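Local atomic coordinates of nucleotidyl transferase AbiEii/AbiGii toxin family protein (Mycobacterium tuberculosis, PDB entry 6Y56), a protein that is a nucleotidyltransferase toxin of a toxin-antitoxin system and probably acts by transferring nucleotides to the acceptor stems of tRNAs. Residues A[199-204]-A[265-270]; A[192-197]-A[257-262]. All blocks are in the same frame, centred on the assembly; numbering follows the deposited sequence.

In the fold
Both contacts lie in the all-helical part after the strands, and both use helix 196-212: contact 2 (192-197 with 257-262) holds the loop leading into it and its first two residues, contact 1 (199-204 with 265-270) the next turn and a half. Their partners follow one another in the chain, the end of helix 249-259 and the start of helix 268-273. Each is partly buried: contact 1 buries Glu270 while Asp265 is exposed, contact 2 buries Phe260 and Phe262. Contact 1 is mainly ionic, two arginines against acidic groups, beside a small apolar patch; contact 2 sets one salt bridge beside aromatic and aliphatic packing. Arg200 NH1 joins them by a probable hydrogen bond to Phe262 O (2.9 Å).

Contact 1 (A[199-204]-A[265-270]); sequences VRRLWV and DLDADE
Arg201 starts with CG anti to its backbone N (chi1 172°); the bends at chi2 and chi3 place CD and then NE, and NE comes to Glu270 OE2 at the start of helix 268-273. Arg200 also has CG anti to N, but its chain runs straight to CD and turns at chi3 (57°), which places NE; the Arg200 and Glu270 side chains cross at about a right angle. Arg201 NE gives Glu270 OE2 a nearly straight bond (2.7 Å), reaching the oxygen on its anti side, with the guanidinium and carboxylate planes almost perpendicular. Farther out, Arg201 NH1 makes a weak, bent bond to Asp267 OD2 (2.8 Å), part of a salt bridge, and water 3 carries the same nitrogen on to OD2 of Asp269, whose OD1 forms a salt bridge with Arg272. The second oxygen of the Glu270 carboxylate, OE1, forms a longer salt bridge with Arg200 NE (3.6 Å). Asp265 O lies over one face of the Arg200 guanidinium, offset toward the rim. Water 1 accepts from Arg200 NE and lies 2.6 Å from Glu270 OE2, to which it can donate, while Arg200 NH1 is held by Phe262 O. The buried Glu270 carboxylate has a positive group near each oxygen, which probably favours its charged form. Beside the salt bridges, Leu266 CD2 packs against Val204 CG2 (3.7 Å) and the Arg200 CG methylene (3.8 Å), and Trp273 adds to the packing at Val204. Two further bonds fix the acidic pair: Asp267 OD1 accepts from Glu270 N (2.8 Å), nearly along the C-O axis, and Glu270 OE1 accepts from Asp267 N (3.0 Å) from above the carboxylate plane. This reciprocal pairing is a capping box at the N-terminus of helix 268-273, built into a salt-bridge network with helix 196-212.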
ATOM      1  N   VAL A 199       8.504   8.727 -11.882  1.00 11.90           N
ATOM      2  CA  VAL A 199       7.563   8.949 -10.786  1.00 11.60           C
ATOM      3  C   VAL A 199       6.650  10.129 -11.100  1.00 11.62           C
ATOM      4  O   VAL A 199       5.427  10.058 -10.909  1.00 11.65           O
ATOM      5  CB  VAL A 199       8.304   9.130  -9.448  1.00 11.66           C
ATOM      6  CG1 VAL A 199       7.334   9.634  -8.375  1.00 12.16           C
ATOM      7  CG2 VAL A 199       8.898   7.815  -9.003  1.00 13.02           C
ATOM      8  N   ARG A 200       7.210  11.216 -11.633  1.00 12.12           N
ATOM      9  CA  ARG A 200       6.397  12.387 -11.936  1.00 12.25           C
ATOM     10  C   ARG A 200       5.390  12.089 -13.038  1.00 12.38           C
ATOM     11  O   ARG A 200       4.217  12.482 -12.941  1.00 11.76           O
ATOM     12  CB  ARG A 200       7.315  13.538 -12.338  1.00 11.79           C
ATOM     13  CG  ARG A 200       6.602  14.830 -12.716  1.00 13.47           C
ATOM     14  CD  ARG A 200       7.595  15.965 -13.001  1.00 16.20           C
ATOM     15  NE  ARG A 200       8.533  15.593 -14.050  1.00 18.60           N
ATOM     16  CZ  ARG A 200       9.858  15.646 -13.953  1.00 18.26           C
ATOM     17  NH1 ARG A 200      10.461  16.096 -12.862  1.00 19.04           N
ATOM     18  NH2 ARG A 200      10.590  15.260 -14.985  1.00 22.45           N
ATOM     19  N   ARG A 201       5.831  11.404 -14.097  1.00 12.17           N
ATOM     20  CA  ARG A 201       4.937  11.031 -15.188  1.00 11.32           C
ATOM     21  C   ARG A 201       3.820  10.129 -14.691  1.00 11.99           C
ATOM     22  O   ARG A 201       2.637  10.379 -14.960  1.00 11.19           O
ATOM     23  CB  ARG A 201       5.742  10.366 -16.311  1.00 13.21           C
ATOM     24  CG  ARG A 201       4.919   9.743 -17.440  1.00 14.98           C
ATOM     25  CD  ARG A 201       4.023  10.756 -18.127  1.00 14.11           C
ATOM     26  NE  ARG A 201       4.766  11.878 -18.700  1.00 15.91           N
ATOM     27  CZ  ARG A 201       5.072  12.002 -19.990  1.00 15.60           C
ATOM     28  NH1 ARG A 201       5.722  13.081 -20.412  1.00 16.96           N
ATOM     29  NH2 ARG A 201       4.723  11.059 -20.856  1.00 17.89           N
ATOM     30  N   LEU A 202       4.174   9.093 -13.936  1.00 11.34           N
ATOM     31  CA  LEU A 202       3.169   8.172 -13.419  1.00 13.20           C
ATOM     32  C   LEU A 202       2.205   8.877 -12.476  1.00 11.59           C
ATOM     33  O   LEU A 202       1.009   8.572 -12.478  1.00 12.19           O
ATOM     34  CB  LEU A 202       3.845   7.003 -12.706  1.00 13.90           C
ATOM     35  CG  LEU A 202       4.469   5.948 -13.606  1.00 16.46           C
ATOM     36  CD1 LEU A 202       5.273   4.984 -12.752  1.00 18.30           C
ATOM     37  CD2 LEU A 202       3.372   5.220 -14.353  1.00 20.05           C
ATOM     38  N   TRP A 203       2.707   9.803 -11.650  1.00 11.03           N
ATOM     39  CA  TRP A 203       1.844  10.560 -10.742  1.00 11.33           C
ATOM     40  C   TRP A 203       0.753  11.291 -11.516  1.00 11.39           C
ATOM     41  O   TRP A 203      -0.435  11.192 -11.191  1.00 10.76           O
ATOM     42  CB  TRP A 203       2.692  11.549  -9.937  1.00 11.27           C
ATOM     43  CG  TRP A 203       1.927  12.494  -9.064  1.00 12.14           C
ATOM     44  CD1 TRP A 203       1.040  12.173  -8.080  1.00 13.25           C
ATOM     45  CD2 TRP A 203       2.002  13.920  -9.089  1.00 12.56           C
ATOM     46  NE1 TRP A 203       0.571  13.318  -7.483  1.00 14.44           N
ATOM     47  CE2 TRP A 203       1.140  14.406  -8.087  1.00 12.65           C
ATOM     48  CE3 TRP A 203       2.716  14.833  -9.864  1.00 14.58           C
ATOM     49  CZ2 TRP A 203       0.971  15.771  -7.834  1.00 14.69           C
ATOM     50  CZ3 TRP A 203       2.554  16.179  -9.616  1.00 15.53           C
ATOM     51  CH2 TRP A 203       1.683  16.636  -8.607  1.00 16.00           C
ATOM     52  N   VAL A 204       1.137  12.009 -12.569  1.00 10.50           N
ATOM     53  CA  VAL A 204       0.150  12.740 -13.356  1.00 12.26           C
ATOM     54  C   VAL A 204      -0.866  11.786 -13.967  1.00 11.95           C
ATOM     55  O   VAL A 204      -2.072  12.057 -13.965  1.00 11.84           O
ATOM     56  CB  VAL A 204       0.843  13.603 -14.428  1.00 12.48           C
ATOM     57  CG1 VAL A 204      -0.192  14.248 -15.361  1.00 13.61           C
ATOM     58  CG2 VAL A 204       1.698  14.655 -13.763  1.00 14.48           C
ATOM     59  N   ASP A 265       8.564  20.201 -11.998  1.00 14.81           N
ATOM     60  CA  ASP A 265       9.113  20.264 -13.348  1.00 15.79           C
ATOM     61  C   ASP A 265       8.283  19.464 -14.344  1.00 14.96           C
ATOM     62  O   ASP A 265       8.821  18.693 -15.145  1.00 16.49           O
ATOM     63  CB  ASP A 265      10.583  19.836 -13.345  1.00 16.54           C
ATOM     64  CG  ASP A 265      11.443  20.718 -12.456  1.00 20.69           C
ATOM     65  OD1 ASP A 265      11.154  21.933 -12.362  1.00 23.08           O
ATOM     66  OD2 ASP A 265      12.404  20.199 -11.847  1.00 29.60           O
ATOM     67  N   LEU A 266       6.968  19.669 -14.314  1.00 15.69           N
ATOM     68  CA  LEU A 266       6.081  19.043 -15.280  1.00 15.28           C
ATOM     69  C   LEU A 266       6.438  19.497 -16.686  1.00 16.67           C
ATOM     70  O   LEU A 266       6.671  20.686 -16.926  1.00 16.79           O
ATOM     71  CB  LEU A 266       4.638  19.453 -14.986  1.00 16.07           C
ATOM     72  CG  LEU A 266       4.079  19.083 -13.616  1.00 15.58           C
ATOM     73  CD1 LEU A 266       2.694  19.666 -13.457  1.00 19.35           C
ATOM     74  CD2 LEU A 266       4.029  17.573 -13.439  1.00 17.74           C
ATOM     75  N   ASP A 267       6.478  18.549 -17.620  1.00 16.73           N
ATOM     76  CA  ASP A 267       6.727  18.901 -19.008  1.00 17.85           C
ATOM     77  C   ASP A 267       5.433  19.370 -19.672  1.00 17.53           C
ATOM     78  O   ASP A 267       4.365  19.417 -19.047  1.00 15.41           O
ATOM     79  CB  ASP A 267       7.468  17.778 -19.747  1.00 18.11           C
ATOM     80  CG  ASP A 267       6.647  16.517 -19.917  1.00 20.44           C
ATOM     81  OD1 ASP A 267       5.404  16.576 -19.899  1.00 19.65           O
ATOM     82  OD2 ASP A 267       7.268  15.439 -20.087  1.00 28.66           O
ATOM     83  N   ALA A 268       5.520  19.726 -20.959  1.00 16.86           N
ATOM     84  CA  ALA A 268       4.357  20.301 -21.628  1.00 17.86           C
ATOM     85  C   ALA A 268       3.187  19.321 -21.654  1.00 16.01           C
ATOM     86  O   ALA A 268       2.032  19.715 -21.430  1.00 16.51           O
ATOM     87  CB  ALA A 268       4.727  20.760 -23.042  1.00 20.97           C
ATOM     88  N   ASP A 269       3.462  18.039 -21.911  1.00 16.83           N
ATOM     89  CA  ASP A 269       2.392  17.044 -21.948  1.00 16.48           C
ATOM     90  C   ASP A 269       1.758  16.875 -20.570  1.00 16.22           C
ATOM     91  O   ASP A 269       0.530  16.891 -20.437  1.00 14.82           O
ATOM     92  CB  ASP A 269       2.936  15.706 -22.444  1.00 17.49           C
ATOM     93  CG  ASP A 269       3.223  15.698 -23.943  1.00 23.41           C
ATOM     94  OD1 ASP A 269       2.671  16.544 -24.681  1.00 21.95           O
ATOM     95  OD2 ASP A 269       4.007  14.822 -24.373  1.00 28.44           O
ATOM     96  N   GLU A 270       2.588  16.757 -19.532  1.00 13.60           N
ATOM     97  CA  GLU A 270       2.086  16.614 -18.169  1.00 13.93           C
ATOM     98  C   GLU A 270       1.226  17.802 -17.762  1.00 14.15           C
ATOM     99  O   GLU A 270       0.189  17.633 -17.105  1.00 14.28           O
ATOM    100  CB  GLU A 270       3.275  16.412 -17.225  1.00 14.11           C
ATOM    101  CG  GLU A 270       3.884  15.019 -17.399  1.00 15.39           C
ATOM    102  CD  GLU A 270       5.315  14.875 -16.917  1.00 16.88           C
ATOM    103  OE1 GLU A 270       5.934  15.860 -16.462  1.00 15.90           O
ATOM    104  OE2 GLU A 270       5.835  13.740 -16.999  1.00 16.17           O
TER
HETATM  105  O   HOH W   1       8.329  13.368 -16.195  1.00 18.88           O
HETATM  106  O   HOH W   2       8.740  16.314 -16.971  1.00 26.69           O
HETATM  107  O   HOH W   3       5.441  12.780 -23.417  1.00 30.60           O

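Contact 2 (A[192-197]-A[257-262]); sequences RTIDEP and RKRFAF
Glu196 lays its side chain over Phe262 and meets Arg259 with its end. CG sits above the ring centre, 3.6 Å from the centroid and 8° off the normal, a CH-pi contact; the carboxylate continues the stack, nearly parallel to the ring. Its OE2 is gripped end-on by both terminal nitrogens of Arg259, NH1 at 2.8 Å and NH2 at 3.0 Å, the carboxylate and guanidinium planes 64° apart. Ile194 packs beside Glu196: CD1 lies over one guanidinium face of Arg259, toward the rim, and touches Phe260 CZ (3.9 Å), while CG2 reaches Phe262 CZ (3.9 Å) at the rim, on the side of the ring that Glu196 covers. These side chains join the loop before helix 196-212 and its first residue, Glu196, with Asp195 at the N-cap position, to the last residue of helix 249-259, Arg259, and the turn and 3-10 segment that follow. A chi1 of 69° puts Phe262 CG between the backbone N and the carbonyl carbon, and the ring starting there lies under Glu196 CG. Water 4 accepts from Ile194 N (2.9 Å) and, weakly, from Arg259 NH2. Farther out, Phe260 packs on Cys167 and Leu171 of helix 163-174, and Arg259 touches Ala190.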
ATOM      1  N   ARG A 192      15.308   6.893  -0.436  1.00 18.15           N
ATOM      2  CA  ARG A 192      15.726   5.874  -1.385  1.00 21.37           C
ATOM      3  C   ARG A 192      15.939   6.504  -2.754  1.00 19.08           C
ATOM      4  O   ARG A 192      15.604   7.668  -2.986  1.00 20.41           O
ATOM      5  CB  ARG A 192      14.676   4.756  -1.451  1.00 19.89           C
ATOM      6  CG  ARG A 192      14.527   4.012  -0.119  1.00 19.41           C
ATOM      7  CD  ARG A 192      13.259   3.160  -0.045  1.00 21.32           C
ATOM      8  NE  ARG A 192      13.251   2.103  -1.047  1.00 22.58           N
ATOM      9  CZ  ARG A 192      13.797   0.904  -0.875  1.00 21.47           C
ATOM     10  NH1 ARG A 192      14.393   0.599   0.271  1.00 24.51           N
ATOM     11  NH2 ARG A 192      13.744   0.014  -1.854  1.00 23.11           N
ATOM     12  N   THR A 193      16.525   5.725  -3.662  1.00 19.67           N
ATOM     13  CA  THR A 193      16.672   6.191  -5.035  1.00 19.14           C
ATOM     14  C   THR A 193      15.293   6.388  -5.646  1.00 18.81           C
ATOM     15  O   THR A 193      14.408   5.547  -5.482  1.00 19.87           O
ATOM     16  CB  THR A 193      17.463   5.167  -5.848  1.00 22.66           C
ATOM     17  OG1 THR A 193      18.825   5.166  -5.407  1.00 28.49           O
ATOM     18  CG2 THR A 193      17.423   5.516  -7.328  1.00 27.09           C
ATOM     19  N   ILE A 194      15.105   7.518  -6.324  1.00 16.20           N
ATOM     20  CA  ILE A 194      13.843   7.856  -6.976  1.00 15.85           C
ATOM     21  C   ILE A 194      14.132   8.103  -8.443  1.00 15.34           C
ATOM     22  O   ILE A 194      15.011   8.903  -8.778  1.00 15.98           O
ATOM     23  CB  ILE A 194      13.187   9.105  -6.357  1.00 17.06           C
ATOM     24  CG1 ILE A 194      12.826   8.854  -4.891  1.00 17.27           C
ATOM     25  CG2 ILE A 194      11.932   9.516  -7.146  1.00 15.86           C
ATOM     26  CD1 ILE A 194      12.128  10.039  -4.229  1.00 19.29           C
ATOM     27  N   ASP A 195      13.404   7.413  -9.314  1.00 15.48           N
ATOM     28  CA  ASP A 195      13.468   7.652 -10.756  1.00 14.81           C
ATOM     29  C   ASP A 195      12.528   8.821 -11.023  1.00 13.25           C
ATOM     30  O   ASP A 195      11.339   8.647 -11.287  1.00 13.75           O
ATOM     31  CB  ASP A 195      13.025   6.406 -11.508  1.00 14.56           C
ATOM     32  CG  ASP A 195      13.180   6.528 -13.011  1.00 14.37           C
ATOM     33  OD1 ASP A 195      13.427   7.645 -13.520  1.00 17.07           O
ATOM     34  OD2 ASP A 195      13.032   5.489 -13.683  1.00 17.02           O
ATOM     35  N   GLU A 196      13.066  10.038 -10.922  1.00 13.48           N
ATOM     36  CA  GLU A 196      12.231  11.237 -10.845  1.00 13.82           C
ATOM     37  C   GLU A 196      11.326  11.450 -12.047  1.00 13.24           C
ATOM     38  O   GLU A 196      10.117  11.686 -11.846  1.00 12.87           O
ATOM     39  CB  GLU A 196      13.098  12.473 -10.585  1.00 12.55           C
ATOM     40  CG  GLU A 196      13.691  12.534  -9.196  1.00 16.52           C
ATOM     41  CD  GLU A 196      14.563  13.748  -8.970  1.00 19.69           C
ATOM     42  OE1 GLU A 196      14.704  14.584  -9.885  1.00 20.56           O
ATOM     43  OE2 GLU A 196      15.117  13.851  -7.863  1.00 21.88           O
ATOM     44  N   PRO A 197      11.809  11.411 -13.294  1.00 13.84           N
ATOM     45  CA  PRO A 197      10.888  11.642 -14.418  1.00 14.46           C
ATOM     46  C   PRO A 197       9.793  10.595 -14.494  1.00 12.60           C
ATOM     47  O   PRO A 197       8.657  10.904 -14.869  1.00 13.56           O
ATOM     48  CB  PRO A 197      11.809  11.594 -15.645  1.00 14.54           C
ATOM     49  CG  PRO A 197      13.187  11.851 -15.110  1.00 16.43           C
ATOM     50  CD  PRO A 197      13.198  11.214 -13.760  1.00 14.02           C
ATOM     51  N   ARG A 257       8.317  17.316   1.501  1.00 17.31           N
ATOM     52  CA  ARG A 257       8.102  18.513   0.696  1.00 18.06           C
ATOM     53  C   ARG A 257       9.370  18.920  -0.048  1.00 18.58           C
ATOM     54  O   ARG A 257       9.307  19.334  -1.213  1.00 20.73           O
ATOM     55  CB  ARG A 257       7.602  19.647   1.589  1.00 21.89           C
ATOM     56  CG  ARG A 257       7.431  20.977   0.870  1.00 21.97           C
ATOM     57  CD  ARG A 257       6.456  21.882   1.608  1.00 25.05           C
ATOM     58  NE  ARG A 257       6.629  21.827   3.056  1.00 27.47           N
ATOM     59  CZ  ARG A 257       7.537  22.526   3.725  1.00 29.99           C
ATOM     60  NH1 ARG A 257       8.361  23.339   3.074  1.00 32.82           N
ATOM     61  NH2 ARG A 257       7.625  22.411   5.043  1.00 30.40           N
ATOM     62  N   LYS A 258      10.531  18.814   0.604  1.00 16.74           N
ATOM     63  CA  LYS A 258      11.783  19.164  -0.055  1.00 19.08           C
ATOM     64  C   LYS A 258      12.158  18.147  -1.123  1.00 17.97           C
ATOM     65  O   LYS A 258      12.537  18.515  -2.242  1.00 17.89           O
ATOM     66  CB  LYS A 258      12.904  19.262   0.971  1.00 19.96           C
ATOM     67  CG  LYS A 258      14.219  19.693   0.369  1.00 28.30           C
ATOM     68  CD  LYS A 258      15.243  19.808   1.455  1.00 34.61           C
ATOM     69  CE  LYS A 258      16.567  20.217   0.840  1.00 40.24           C
ATOM     70  NZ  LYS A 258      17.646  20.354   1.857  1.00 46.19           N
ATOM     71  N   ARG A 259      12.084  16.859  -0.790  1.00 16.01           N
ATOM     72  CA  ARG A 259      12.563  15.845  -1.722  1.00 15.26           C
ATOM     73  C   ARG A 259      11.742  15.821  -3.001  1.00 14.05           C
ATOM     74  O   ARG A 259      12.289  15.571  -4.082  1.00 15.36           O
ATOM     75  CB  ARG A 259      12.530  14.456  -1.074  1.00 16.63           C
ATOM     76  CG  ARG A 259      13.005  13.317  -1.995  1.00 18.14           C
ATOM     77  CD  ARG A 259      14.476  13.494  -2.358  1.00 18.99           C
ATOM     78  NE  ARG A 259      14.978  12.567  -3.374  1.00 20.65           N
ATOM     79  CZ  ARG A 259      14.937  12.804  -4.681  1.00 19.24           C
ATOM     80  NH1 ARG A 259      14.378  13.918  -5.140  1.00 19.84           N
ATOM     81  NH2 ARG A 259      15.448  11.926  -5.539  1.00 21.19           N
ATOM     82  N   PHE A 260      10.437  16.076  -2.897  1.00 13.58           N
ATOM     83  CA  PHE A 260       9.543  15.949  -4.038  1.00 13.83           C
ATOM     84  C   PHE A 260       9.382  17.247  -4.815  1.00 15.87           C
ATOM     85  O   PHE A 260       8.471  17.362  -5.644  1.00 14.85           O
ATOM     86  CB  PHE A 260       8.219  15.314  -3.618  1.00 13.98           C
ATOM     87  CG  PHE A 260       8.356  13.841  -3.329  1.00 12.45           C
ATOM     88  CD1 PHE A 260       8.349  12.923  -4.365  1.00 13.90           C
ATOM     89  CD2 PHE A 260       8.563  13.385  -2.037  1.00 14.03           C
ATOM     90  CE1 PHE A 260       8.515  11.566  -4.116  1.00 14.22           C
ATOM     91  CE2 PHE A 260       8.723  12.032  -1.781  1.00 15.75           C
ATOM     92  CZ  PHE A 260       8.701  11.126  -2.824  1.00 13.26           C
ATOM     93  N   ALA A 261      10.287  18.204  -4.597  1.00 15.44           N
ATOM     94  CA  ALA A 261      10.297  19.432  -5.388  1.00 14.81           C
ATOM     95  C   ALA A 261      10.325  19.158  -6.890  1.00 14.82           C
ATOM     96  O   ALA A 261       9.779  19.948  -7.669  1.00 15.74           O
ATOM     97  CB  ALA A 261      11.502  20.288  -4.983  1.00 17.37           C
ATOM     98  N   PHE A 262      10.943  18.047  -7.316  1.00 15.62           N
ATOM     99  CA  PHE A 262      11.028  17.719  -8.737  1.00 15.18           C
ATOM    100  C   PHE A 262       9.666  17.575  -9.399  1.00 14.96           C
ATOM    101  O   PHE A 262       9.577  17.654 -10.628  1.00 14.18           O
ATOM    102  CB  PHE A 262      11.872  16.449  -8.969  1.00 15.05           C
ATOM    103  CG  PHE A 262      11.219  15.174  -8.479  1.00 14.28           C
ATOM    104  CD1 PHE A 262      10.365  14.441  -9.299  1.00 13.48           C
ATOM    105  CD2 PHE A 262      11.460  14.718  -7.198  1.00 14.17           C
ATOM    106  CE1 PHE A 262       9.769  13.279  -8.837  1.00 14.97           C
ATOM    107  CE2 PHE A 262      10.873  13.559  -6.733  1.00 13.92           C
ATOM    108  CZ  PHE A 262      10.018  12.835  -7.552  1.00 13.53           C
TER
HETATM  109  O   HOH W   4      17.195   9.522  -6.186  1.00 25.87           O